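Local coordinates for protein beta-galactosidase (Bacillus circulans subsp. alkalophilus, PDB 3TTY) that hydrolyses beta-galactosides to release terminal galactose, binding the sugar in a pocket at the mouth of a TIM barrel, at residues N276-M280 / Q313-P317; E307-G311 / K322-M327; F344-S350 / H358-H364. Numbering follows the deposited sequence.

Contact 1: N276-M280 / Q313-P317; sequences NYPSM and QNWQP. With GLA (alpha-D-galactopyranose), chain H.
Two loops of the eight-stranded TIM barrel meet beside the bound galactose at the C-terminal ends of the barrel strands: 276-280 follows strand 273-275, and strand 303-307 leads into the loop that holds 313-317. Neither segment forms a helix or strand here. N276 to S279 run extended, whereas Q313 to Q316 form a type I beta turn whose Q316 N to Q313 O hydrogen bond is weak at 3.3 Å. The register sets Y277 CA 7.6 Å from Q313 CA and S279 CA 6.9 Å from Q316 CA. No hydrogen bond crosses between the segments, and they bury only 212 Å².

The packing rests on two glutamines pointing toward 276-280. Q313 (chi1 and chi2 both t) brings OE1 obliquely to the Y277 ring, 3.4 Å from Y277 CD1. Q316 (chi1 m, chi2 t) lays its amide beside S279, whose OG (chi1 m) is 3.3 Å from Q316 CD. Within the turn, Q313 NE2 donates to Q316 OE1 at 2.9 Å. P278 O also lies 3.0 Å from Q316 OE1, but both are acceptors, so no bond forms.

Toward galactose, Y277 (chi1 m) spans O6 and O1: one ring face meets GLA O6, and Y277 CE2 lies 3.1 Å from GLA O1. Its hydroxyl is hydrogen-bonded to E307. The W315 ring meets GLA C6 with its edge, NE1 to C6 3.6 Å, while NE1 is hydrogen-bonded to E355. Q313 and W315 line the hydroxymethyl side, where GLA O6 donates a weak 3.2 Å hydrogen bond to Q313 OE1.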
loop_
_atom_site.group_PDB
_atom_site.type_symbol
_atom_site.label_atom_id
_atom_site.label_comp_id
_atom_site.label_asym_id
_atom_site.label_seq_id
_atom_site.Cartn_x
_atom_site.Cartn_y
_atom_site.Cartn_z
ATOM N N ASN A 276 -21.188 18.809 4.820
ATOM C CA ASN A 276 -21.720 17.470 4.567
ATOM C C ASN A 276 -21.552 17.009 3.123
ATOM O O ASN A 276 -22.201 17.534 2.203
ATOM C CB ASN A 276 -23.193 17.403 4.975
ATOM C CG ASN A 276 -23.822 16.073 4.650
ATOM O OD1 ASN A 276 -24.997 15.997 4.273
ATOM N ND2 ASN A 276 -23.045 15.011 4.777
ATOM N N TYR A 277 -20.678 16.021 2.943
ATOM C CA TYR A 277 -20.345 15.489 1.623
ATOM C C TYR A 277 -20.490 13.976 1.557
ATOM O O TYR A 277 -19.499 13.249 1.628
ATOM C CB TYR A 277 -18.923 15.892 1.233
ATOM C CG TYR A 277 -18.787 17.385 0.994
ATOM C CD1 TYR A 277 -19.055 17.932 -0.255
ATOM C CD2 TYR A 277 -18.408 18.246 2.021
ATOM C CE1 TYR A 277 -18.936 19.298 -0.476
ATOM C CE2 TYR A 277 -18.288 19.607 1.807
ATOM C CZ TYR A 277 -18.555 20.126 0.557
ATOM O OH TYR A 277 -18.446 21.480 0.338
ATOM N N PRO A 278 -21.732 13.490 1.442
ATOM C CA PRO A 278 -21.890 12.039 1.335
ATOM C C PRO A 278 -21.529 11.611 -0.061
ATOM O O PRO A 278 -21.755 12.378 -1.003
ATOM C CB PRO A 278 -23.392 11.817 1.567
ATOM C CG PRO A 278 -23.890 13.072 2.198
ATOM C CD PRO A 278 -23.020 14.171 1.628
ATOM N N SER A 279 -20.976 10.412 -0.194
ATOM C CA SER A 279 -20.808 9.787 -1.499
ATOM C C SER A 279 -22.076 9.033 -1.905
ATOM O O SER A 279 -22.950 8.779 -1.083
ATOM C CB SER A 279 -19.605 8.839 -1.484
ATOM O OG SER A 279 -18.400 9.583 -1.378
ATOM N N MET A 280 -22.178 8.701 -3.185
ATOM C CA MET A 280 -23.217 7.806 -3.680
ATOM C C MET A 280 -23.292 6.585 -2.755
ATOM O O MET A 280 -24.354 5.978 -2.580
ATOM C CB MET A 280 -22.846 7.372 -5.102
ATOM C CG MET A 280 -23.819 6.413 -5.790
ATOM S SD MET A 280 -25.009 7.257 -6.862
ATOM C CE MET A 280 -26.479 7.073 -5.859
ATOM N N GLN A 313 -18.836 16.143 -6.247
ATOM C CA GLN A 313 -17.688 16.569 -5.461
ATOM C C GLN A 313 -16.432 15.946 -6.065
ATOM O O GLN A 313 -16.342 14.731 -6.227
ATOM C CB GLN A 313 -17.824 16.162 -3.987
ATOM C CG GLN A 313 -16.607 16.591 -3.118
ATOM C CD GLN A 313 -16.600 15.933 -1.736
ATOM O OE1 GLN A 313 -16.008 16.455 -0.784
ATOM N NE2 GLN A 313 -17.260 14.789 -1.625
ATOM N N ASN A 314 -15.469 16.789 -6.405
ATOM C CA ASN A 314 -14.280 16.339 -7.095
ATOM C C ASN A 314 -13.469 15.356 -6.265
ATOM O O ASN A 314 -12.826 14.470 -6.819
ATOM C CB ASN A 314 -13.416 17.532 -7.447
ATOM C CG ASN A 314 -12.968 18.287 -6.221
ATOM O OD1 ASN A 314 -13.777 18.923 -5.544
ATOM N ND2 ASN A 314 -11.673 18.234 -5.931
ATOM N N TRP A 315 -13.513 15.512 -4.939
ATOM C CA TRP A 315 -12.701 14.697 -4.033
ATOM C C TRP A 315 -13.115 13.229 -3.949
ATOM O O TRP A 315 -12.322 12.393 -3.555
ATOM C CB TRP A 315 -12.654 15.319 -2.630
ATOM C CG TRP A 315 -12.058 16.702 -2.640
ATOM C CD1 TRP A 315 -12.735 17.897 -2.591
ATOM C CD2 TRP A 315 -10.669 17.035 -2.744
ATOM N NE1 TRP A 315 -11.845 18.949 -2.648
ATOM C CE2 TRP A 315 -10.572 18.447 -2.735
ATOM C CE3 TRP A 315 -9.492 16.277 -2.837
ATOM C CZ2 TRP A 315 -9.346 19.112 -2.811
ATOM C CZ3 TRP A 315 -8.275 16.942 -2.910
ATOM C CH2 TRP A 315 -8.212 18.343 -2.898
ATOM N N GLN A 316 -14.345 12.906 -4.324
ATOM C CA GLN A 316 -14.778 11.517 -4.267
ATOM C C GLN A 316 -14.095 10.704 -5.378
ATOM O O GLN A 316 -13.874 11.198 -6.478
ATOM C CB GLN A 316 -16.309 11.411 -4.330
ATOM C CG GLN A 316 -17.008 12.130 -3.186
ATOM C CD GLN A 316 -18.526 12.206 -3.331
ATOM O OE1 GLN A 316 -19.196 12.912 -2.565
ATOM N NE2 GLN A 316 -19.075 11.482 -4.300
ATOM N N PRO A 317 -13.746 9.450 -5.075
ATOM C CA PRO A 317 -13.094 8.573 -6.054
ATOM C C PRO A 317 -13.867 8.594 -7.363
ATOM O O PRO A 317 -13.285 8.673 -8.447
ATOM C CB PRO A 317 -13.203 7.187 -5.414
ATOM C CG PRO A 317 -13.390 7.444 -3.938
ATOM C CD PRO A 317 -14.069 8.768 -3.806
HETATM C C1 GLA H . -14.449 21.438 2.301
HETATM C C2 GLA H . -13.860 22.870 2.266
HETATM C C3 GLA H . -14.314 23.677 1.037
HETATM C C4 GLA H . -14.115 22.801 -0.191
HETATM C C5 GLA H . -14.837 21.466 0.010
HETATM C C6 GLA H . -14.687 20.635 -1.270
HETATM O O1 GLA H . -15.857 21.353 2.584
HETATM O O2 GLA H . -14.218 23.580 3.441
HETATM O O3 GLA H . -13.544 24.880 0.870
HETATM O O4 GLA H . -12.716 22.573 -0.299
HETATM O O5 GLA H . -14.211 20.750 1.081
HETATM O O6 GLA H . -15.647 19.570 -1.282
#

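Contact 2: E307-G311 / K322-M327; sequences EQTPG and KRPGVM. With GLA (alpha-D-galactopyranose), chain H.
In the TIM barrel, 307-311 leaves strand 303-307 toward helix 326-336, of which 322-327 supplies the first two residues, V326 and M327, after the loop K322-G325. G325 (phi 85°) is the N-cap. The closest CA pairs are G311 with K322 (5.5 Å) and P310 with M327 (6.2 Å).

K322 has chi1 m and chi2 to chi4 t, so its extended chain passes G311 (K322 CG to G311 O 3.4 Å) and delivers NZ to T309 O, a 2.6 Å hydrogen bond. NZ also donates to water 1 (2.8 Å), which donates to M327 O (2.8 Å) and, weakly, to Q308 OE1 (2.7 Å), and to water 2 (3.2 Å), which receives T309 N (2.8 Å). M327, folded t, m, m, sets CG 3.5 Å from P310 O. Q308 (chi1 p) directs NE2 to S331. T309 OG1 (chi1 t) accepts G311 N at 2.9 Å, an ST turn, and is also hydrogen-bonded to V312 O.

E307 (m, t) turns instead to the sugar. Its place ending the seventh barrel strand is consistent with the nucleophile of this enzyme class: OE2 accepts GLA O2 at 2.8 Å, and OE1 accepts the anomeric GLA O1 at a very short 2.4 Å.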
loop_
_atom_site.group_PDB
_atom_site.type_symbol
_atom_site.label_atom_id
_atom_site.label_comp_id
_atom_site.label_asym_id
_atom_site.label_seq_id
_atom_site.Cartn_x
_atom_site.Cartn_y
_atom_site.Cartn_z
ATOM N N GLU A 307 -21.666 23.832 4.344
ATOM C CA GLU A 307 -21.448 23.349 2.981
ATOM C C GLU A 307 -22.062 21.990 2.666
ATOM O O GLU A 307 -22.353 21.177 3.551
ATOM C CB GLU A 307 -19.959 23.253 2.643
ATOM C CG GLU A 307 -19.102 24.443 2.986
ATOM C CD GLU A 307 -17.641 24.083 2.841
ATOM O OE1 GLU A 307 -17.365 23.194 2.013
ATOM O OE2 GLU A 307 -16.776 24.661 3.546
ATOM N N GLN A 308 -22.204 21.770 1.367
ATOM C CA GLN A 308 -22.584 20.514 0.744
ATOM C C GLN A 308 -22.440 20.874 -0.732
ATOM O O GLN A 308 -22.488 22.056 -1.086
ATOM C CB GLN A 308 -24.042 20.137 1.057
ATOM C CG GLN A 308 -25.082 21.114 0.492
ATOM C CD GLN A 308 -26.532 20.693 0.752
ATOM O OE1 GLN A 308 -26.803 19.609 1.252
ATOM N NE2 GLN A 308 -27.462 21.564 0.405
ATOM N N THR A 309 -22.245 19.902 -1.607
ATOM C CA THR A 309 -22.193 20.260 -3.018
ATOM C C THR A 309 -23.608 20.329 -3.606
ATOM O O THR A 309 -24.491 19.568 -3.199
ATOM C CB THR A 309 -21.312 19.302 -3.832
ATOM O OG1 THR A 309 -21.476 19.585 -5.223
ATOM C CG2 THR A 309 -21.696 17.863 -3.566
ATOM N N PRO A 310 -23.844 21.272 -4.531
ATOM C CA PRO A 310 -25.126 21.255 -5.258
ATOM C C PRO A 310 -25.208 20.117 -6.286
ATOM O O PRO A 310 -26.301 19.801 -6.757
ATOM C CB PRO A 310 -25.173 22.633 -5.946
ATOM C CG PRO A 310 -23.780 23.144 -5.921
ATOM C CD PRO A 310 -23.092 22.526 -4.735
ATOM N N GLY A 311 -24.069 19.510 -6.625
ATOM C CA GLY A 311 -24.036 18.392 -7.556
ATOM C C GLY A 311 -22.967 17.356 -7.222
ATOM O O GLY A 311 -23.139 16.538 -6.313
ATOM N N LYS A 322 -25.522 13.832 -8.124
ATOM C CA LYS A 322 -26.723 13.651 -7.313
ATOM C C LYS A 322 -27.891 13.532 -8.284
ATOM O O LYS A 322 -28.121 14.445 -9.076
ATOM C CB LYS A 322 -26.950 14.862 -6.389
ATOM C CG LYS A 322 -25.945 14.986 -5.251
ATOM C CD LYS A 322 -26.168 16.219 -4.357
ATOM C CE LYS A 322 -25.249 16.176 -3.123
ATOM N NZ LYS A 322 -25.373 17.338 -2.173
ATOM N N ARG A 323 -28.620 12.418 -8.236
ATOM C CA ARG A 323 -29.753 12.228 -9.135
ATOM C C ARG A 323 -30.823 13.279 -8.852
ATOM O O ARG A 323 -30.839 13.895 -7.784
ATOM C CB ARG A 323 -30.374 10.821 -8.998
ATOM C CG ARG A 323 -29.420 9.644 -8.908
ATOM C CD ARG A 323 -28.729 9.251 -10.197
ATOM N NE ARG A 323 -27.356 9.732 -10.192
ATOM C CZ ARG A 323 -26.353 9.217 -10.901
ATOM N NH1 ARG A 323 -26.543 8.175 -11.689
ATOM N NH2 ARG A 323 -25.140 9.754 -10.809
ATOM N N PRO A 324 -31.735 13.488 -9.814
ATOM C CA PRO A 324 -32.792 14.492 -9.671
ATOM C C PRO A 324 -33.492 14.426 -8.315
ATOM O O PRO A 324 -33.937 13.355 -7.920
ATOM C CB PRO A 324 -33.772 14.113 -10.791
ATOM C CG PRO A 324 -32.904 13.533 -11.843
ATOM C CD PRO A 324 -31.785 12.816 -11.126
ATOM N N GLY A 325 -33.589 15.562 -7.628
ATOM C CA GLY A 325 -34.264 15.632 -6.346
ATOM C C GLY A 325 -33.388 15.262 -5.149
ATOM O O GLY A 325 -33.755 15.527 -4.003
ATOM N N VAL A 326 -32.229 14.657 -5.403
ATOM C CA VAL A 326 -31.406 14.174 -4.301
ATOM C C VAL A 326 -30.760 15.324 -3.543
ATOM O O VAL A 326 -30.687 15.297 -2.319
ATOM C CB VAL A 326 -30.373 13.129 -4.756
ATOM C CG1 VAL A 326 -29.333 12.878 -3.670
ATOM C CG2 VAL A 326 -31.086 11.836 -5.113
ATOM N N MET A 327 -30.315 16.338 -4.268
ATOM C CA MET A 327 -29.762 17.527 -3.629
ATOM C C MET A 327 -30.777 18.093 -2.637
ATOM O O MET A 327 -30.429 18.477 -1.512
ATOM C CB MET A 327 -29.367 18.568 -4.688
ATOM C CG MET A 327 -28.660 19.817 -4.153
ATOM S SD MET A 327 -29.767 20.971 -3.308
ATOM C CE MET A 327 -30.859 21.405 -4.666
HETATM C C1 GLA H . -14.449 21.438 2.301
HETATM C C2 GLA H . -13.860 22.870 2.266
HETATM C C3 GLA H . -14.314 23.677 1.037
HETATM C C4 GLA H . -14.115 22.801 -0.191
HETATM C C5 GLA H . -14.837 21.466 0.010
HETATM C C6 GLA H . -14.687 20.635 -1.270
HETATM O O1 GLA H . -15.857 21.353 2.584
HETATM O O2 GLA H . -14.218 23.580 3.441
HETATM O O3 GLA H . -13.544 24.880 0.870
HETATM O O4 GLA H . -12.716 22.573 -0.299
HETATM O O5 GLA H . -14.211 20.750 1.081
HETATM O O6 GLA H . -15.647 19.570 -1.282
HETATM O O HOH W 1 -27.759 18.219 -0.902
HETATM O O HOH W 2 -22.698 17.376 -0.509
#

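Contact 3: F344-S350 / H358-H364; sequences FFQLRRS and HGAVIEH. With GLA (alpha-D-galactopyranose), chain H.
The galactose pocket is walled here by F345 and H358, one from each segment. F345 (chi1 t) covers the sugar with one ring face, CE1 3.6 Å from GLA O3, and points its edge at the face of the H358 imidazole in a T-shaped pair: centroids 4.9 Å apart, planes at 88°. H358 (chi1 t) donates from ND1 to G359 O (2.9 Å), which fixes the ring's orientation; H358 NE2 lies 2.9 Å from GLA O6 in a weak hydrogen bond. A cis peptide precedes Q346.

Both segments belong to the loop joining strand 339-344 of the TIM barrel to helix 371-386. The intervening residues carry the chain back to its start, so that the segments run parallel, with Q346, L347, R348 and R349 level with A360, V361, I362 and E363 (CA pairs 4.5 to 5.2 Å). A single parallel bridge pairs R348 with I362: I362 N donates to L347 O (2.8 Å) and R349 N to I362 O (3.0 Å). V361 N adds a bond to Q346 O (3.2 Å). V361 CG2 packs 3.8 Å from F344 CD2 and 4.1 Å from L347 CD2.

R349 (m, t, p) crosses A360, with R349 CG 3.4 Å from A360 CB. R349 NH1 forms a salt bridge with E363 OE1 at 2.6 Å; A360 N donates to the same OE1 at 3.1 Å. R348 instead pairs with D28, while I362 CG2 covers its guanidinium, 3.5 Å from R348 CZ. H364 NE2 donates to S350 O at 2.9 Å, and its ND1 is hydrogen-bonded to Y502 of the second subunit.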
loop_
_atom_site.group_PDB
_atom_site.type_symbol
_atom_site.label_atom_id
_atom_site.label_comp_id
_atom_site.label_asym_id
_atom_site.label_seq_id
_atom_site.Cartn_x
_atom_site.Cartn_y
_atom_site.Cartn_z
ATOM N N PHE A 344 -23.959 26.008 0.385
ATOM C CA PHE A 344 -23.193 25.181 -0.541
ATOM C C PHE A 344 -21.723 25.555 -0.562
ATOM O O PHE A 344 -21.354 26.708 -0.295
ATOM C CB PHE A 344 -23.685 25.401 -1.994
ATOM C CG PHE A 344 -25.107 24.976 -2.248
ATOM C CD1 PHE A 344 -25.449 23.627 -2.282
ATOM C CD2 PHE A 344 -26.092 25.929 -2.494
ATOM C CE1 PHE A 344 -26.753 23.224 -2.525
ATOM C CE2 PHE A 344 -27.410 25.540 -2.741
ATOM C CZ PHE A 344 -27.740 24.183 -2.756
ATOM N N PHE A 345 -20.888 24.588 -0.931
ATOM C CA PHE A 345 -19.692 24.925 -1.688
ATOM C C PHE A 345 -19.955 24.470 -3.126
ATOM O O PHE A 345 -20.331 23.316 -3.333
ATOM C CB PHE A 345 -18.436 24.233 -1.151
ATOM C CG PHE A 345 -17.171 24.671 -1.849
ATOM C CD1 PHE A 345 -16.420 25.734 -1.357
ATOM C CD2 PHE A 345 -16.755 24.050 -3.015
ATOM C CE1 PHE A 345 -15.264 26.162 -2.005
ATOM C CE2 PHE A 345 -15.598 24.468 -3.676
ATOM C CZ PHE A 345 -14.853 25.526 -3.167
ATOM N N GLN A 346 -19.824 25.353 -4.118
ATOM C CA GLN A 346 -19.731 26.797 -3.948
ATOM C C GLN A 346 -20.729 27.421 -4.931
ATOM O O GLN A 346 -21.384 26.705 -5.686
ATOM C CB GLN A 346 -18.311 27.305 -4.216
ATOM C CG GLN A 346 -17.713 26.876 -5.563
ATOM C CD GLN A 346 -16.339 27.501 -5.820
ATOM O OE1 GLN A 346 -16.121 28.669 -5.518
ATOM N NE2 GLN A 346 -15.408 26.715 -6.380
ATOM N N LEU A 347 -20.845 28.746 -4.932
ATOM C CA LEU A 347 -21.854 29.408 -5.757
ATOM C C LEU A 347 -21.500 29.471 -7.261
ATOM O O LEU A 347 -22.387 29.449 -8.114
ATOM C CB LEU A 347 -22.197 30.789 -5.187
ATOM C CG LEU A 347 -22.766 30.758 -3.771
ATOM C CD1 LEU A 347 -23.396 32.085 -3.393
ATOM C CD2 LEU A 347 -23.791 29.622 -3.653
ATOM N N ARG A 348 -20.213 29.532 -7.585
ATOM C CA ARG A 348 -19.786 29.476 -8.988
ATOM C C ARG A 348 -18.451 28.748 -9.124
ATOM O O ARG A 348 -17.502 29.054 -8.411
ATOM C CB ARG A 348 -19.708 30.874 -9.610
ATOM C CG ARG A 348 -18.614 31.018 -10.652
ATOM C CD ARG A 348 -19.043 31.616 -11.999
ATOM N NE ARG A 348 -20.037 32.699 -11.974
ATOM C CZ ARG A 348 -20.652 33.137 -13.081
ATOM N NH1 ARG A 348 -20.360 32.596 -14.258
ATOM N NH2 ARG A 348 -21.546 34.114 -13.031
ATOM N N ARG A 349 -18.392 27.788 -10.043
ATOM C CA ARG A 349 -17.234 26.908 -10.192
ATOM C C ARG A 349 -15.940 27.669 -10.484
ATOM O O ARG A 349 -15.930 28.704 -11.163
ATOM C CB ARG A 349 -17.499 25.822 -11.253
ATOM C CG ARG A 349 -18.340 24.667 -10.730
ATOM C CD ARG A 349 -18.975 23.754 -11.788
ATOM N NE ARG A 349 -18.072 22.742 -12.288
ATOM C CZ ARG A 349 -18.386 21.466 -12.529
ATOM N NH1 ARG A 349 -19.607 20.988 -12.334
ATOM N NH2 ARG A 349 -17.452 20.659 -13.001
ATOM N N SER A 350 -14.855 27.160 -9.912
ATOM C CA SER A 350 -13.507 27.646 -10.178
ATOM C C SER A 350 -13.015 27.044 -11.487
ATOM O O SER A 350 -13.691 26.202 -12.074
ATOM C CB SER A 350 -12.587 27.198 -9.055
ATOM O OG SER A 350 -12.693 25.794 -8.910
ATOM N N HIS A 358 -15.417 20.421 -8.980
ATOM C CA HIS A 358 -16.399 20.492 -7.905
ATOM C C HIS A 358 -17.651 21.224 -8.412
ATOM O O HIS A 358 -17.557 22.238 -9.116
ATOM C CB HIS A 358 -15.831 21.195 -6.663
ATOM C CG HIS A 358 -16.606 20.919 -5.407
ATOM N ND1 HIS A 358 -17.857 21.452 -5.170
ATOM C CD2 HIS A 358 -16.312 20.158 -4.325
ATOM C CE1 HIS A 358 -18.298 21.032 -3.996
ATOM N NE2 HIS A 358 -17.383 20.242 -3.466
ATOM N N GLY A 359 -18.816 20.693 -8.060
ATOM C CA GLY A 359 -20.089 21.289 -8.428
ATOM C C GLY A 359 -20.311 22.667 -7.829
ATOM O O GLY A 359 -19.734 23.021 -6.790
ATOM N N ALA A 360 -21.150 23.453 -8.496
ATOM C CA ALA A 360 -21.532 24.771 -8.003
ATOM C C ALA A 360 -22.925 25.102 -8.516
ATOM O O ALA A 360 -23.440 24.434 -9.409
ATOM C CB ALA A 360 -20.536 25.824 -8.451
ATOM N N VAL A 361 -23.542 26.129 -7.946
ATOM C CA VAL A 361 -24.845 26.573 -8.422
ATOM C C VAL A 361 -24.741 27.096 -9.857
ATOM O O VAL A 361 -25.526 26.715 -10.720
ATOM C CB VAL A 361 -25.424 27.636 -7.506
ATOM C CG1 VAL A 361 -26.694 28.221 -8.110
ATOM C CG2 VAL A 361 -25.686 27.022 -6.125
ATOM N N ILE A 362 -23.751 27.950 -10.107
ATOM C CA ILE A 362 -23.435 28.404 -11.459
ATOM C C ILE A 362 -22.158 27.712 -11.951
ATOM O O ILE A 362 -21.105 27.773 -11.297
ATOM C CB ILE A 362 -23.202 29.915 -11.499
ATOM C CG1 ILE A 362 -24.422 30.658 -10.951
ATOM C CG2 ILE A 362 -22.853 30.362 -12.919
ATOM C CD1 ILE A 362 -24.141 32.122 -10.675
ATOM N N GLU A 363 -22.238 27.066 -13.110
ATOM C CA GLU A 363 -21.151 26.190 -13.523
ATOM C C GLU A 363 -20.434 26.688 -14.775
ATOM O O GLU A 363 -20.530 27.874 -15.094
ATOM C CB GLU A 363 -21.622 24.732 -13.546
ATOM C CG GLU A 363 -22.029 24.318 -12.117
ATOM C CD GLU A 363 -22.462 22.867 -11.956
ATOM O OE1 GLU A 363 -21.739 22.101 -11.278
ATOM O OE2 GLU A 363 -23.553 22.502 -12.453
ATOM N N HIS A 364 -19.657 25.834 -15.436
ATOM C CA HIS A 364 -18.764 26.331 -16.483
ATOM C C HIS A 364 -19.508 26.905 -17.690
ATOM O O HIS A 364 -18.991 27.788 -18.362
ATOM C CB HIS A 364 -17.726 25.275 -16.901
ATOM C CG HIS A 364 -16.745 24.936 -15.817
ATOM N ND1 HIS A 364 -16.279 23.656 -15.605
ATOM C CD2 HIS A 364 -16.159 25.709 -14.872
ATOM C CE1 HIS A 364 -15.446 23.655 -14.581
ATOM N NE2 HIS A 364 -15.353 24.890 -14.120
HETATM C C1 GLA H . -14.449 21.438 2.301
HETATM C C2 GLA H . -13.860 22.870 2.266
HETATM C C3 GLA H . -14.314 23.677 1.037
HETATM C C4 GLA H . -14.115 22.801 -0.191
HETATM C C5 GLA H . -14.837 21.466 0.010
HETATM C C6 GLA H . -14.687 20.635 -1.270
HETATM O O1 GLA H . -15.857 21.353 2.584
HETATM O O2 GLA H . -14.218 23.580 3.441
HETATM O O3 GLA H . -13.544 24.880 0.870
HETATM O O4 GLA H . -12.716 22.573 -0.299
HETATM O O5 GLA H . -14.211 20.750 1.081
HETATM O O6 GLA H . -15.647 19.570 -1.282
HETATM O O HOH W 3 -15.882 24.381 -8.448
HETATM O O HOH W 4 -19.044 30.067 -14.907
#

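In the fold
The three contacts involve loops after the sixth, seventh and eighth barrel strands and converge on one galactose. Their centres lie about 10 Å (contacts 1 and 2), 12 Å (2 and 3) and 14 Å (1 and 3) apart. Contacts 1 and 2 interleave along the chain and meet through Y277 OH and E307 OE1, 2.6 Å apart, and through N276 N and E307 O at 2.9 Å. Contact 3 follows in sequence but joins contact 2 through F345 N and Q308 O, 3.0 Å apart. It packs on contact 1 where Y277 CE1 approaches H358 NE2 at 3.5 Å. Around the sugar, E307 holds the O1 and O2 side, whereas Q313 and H358 meet at O6.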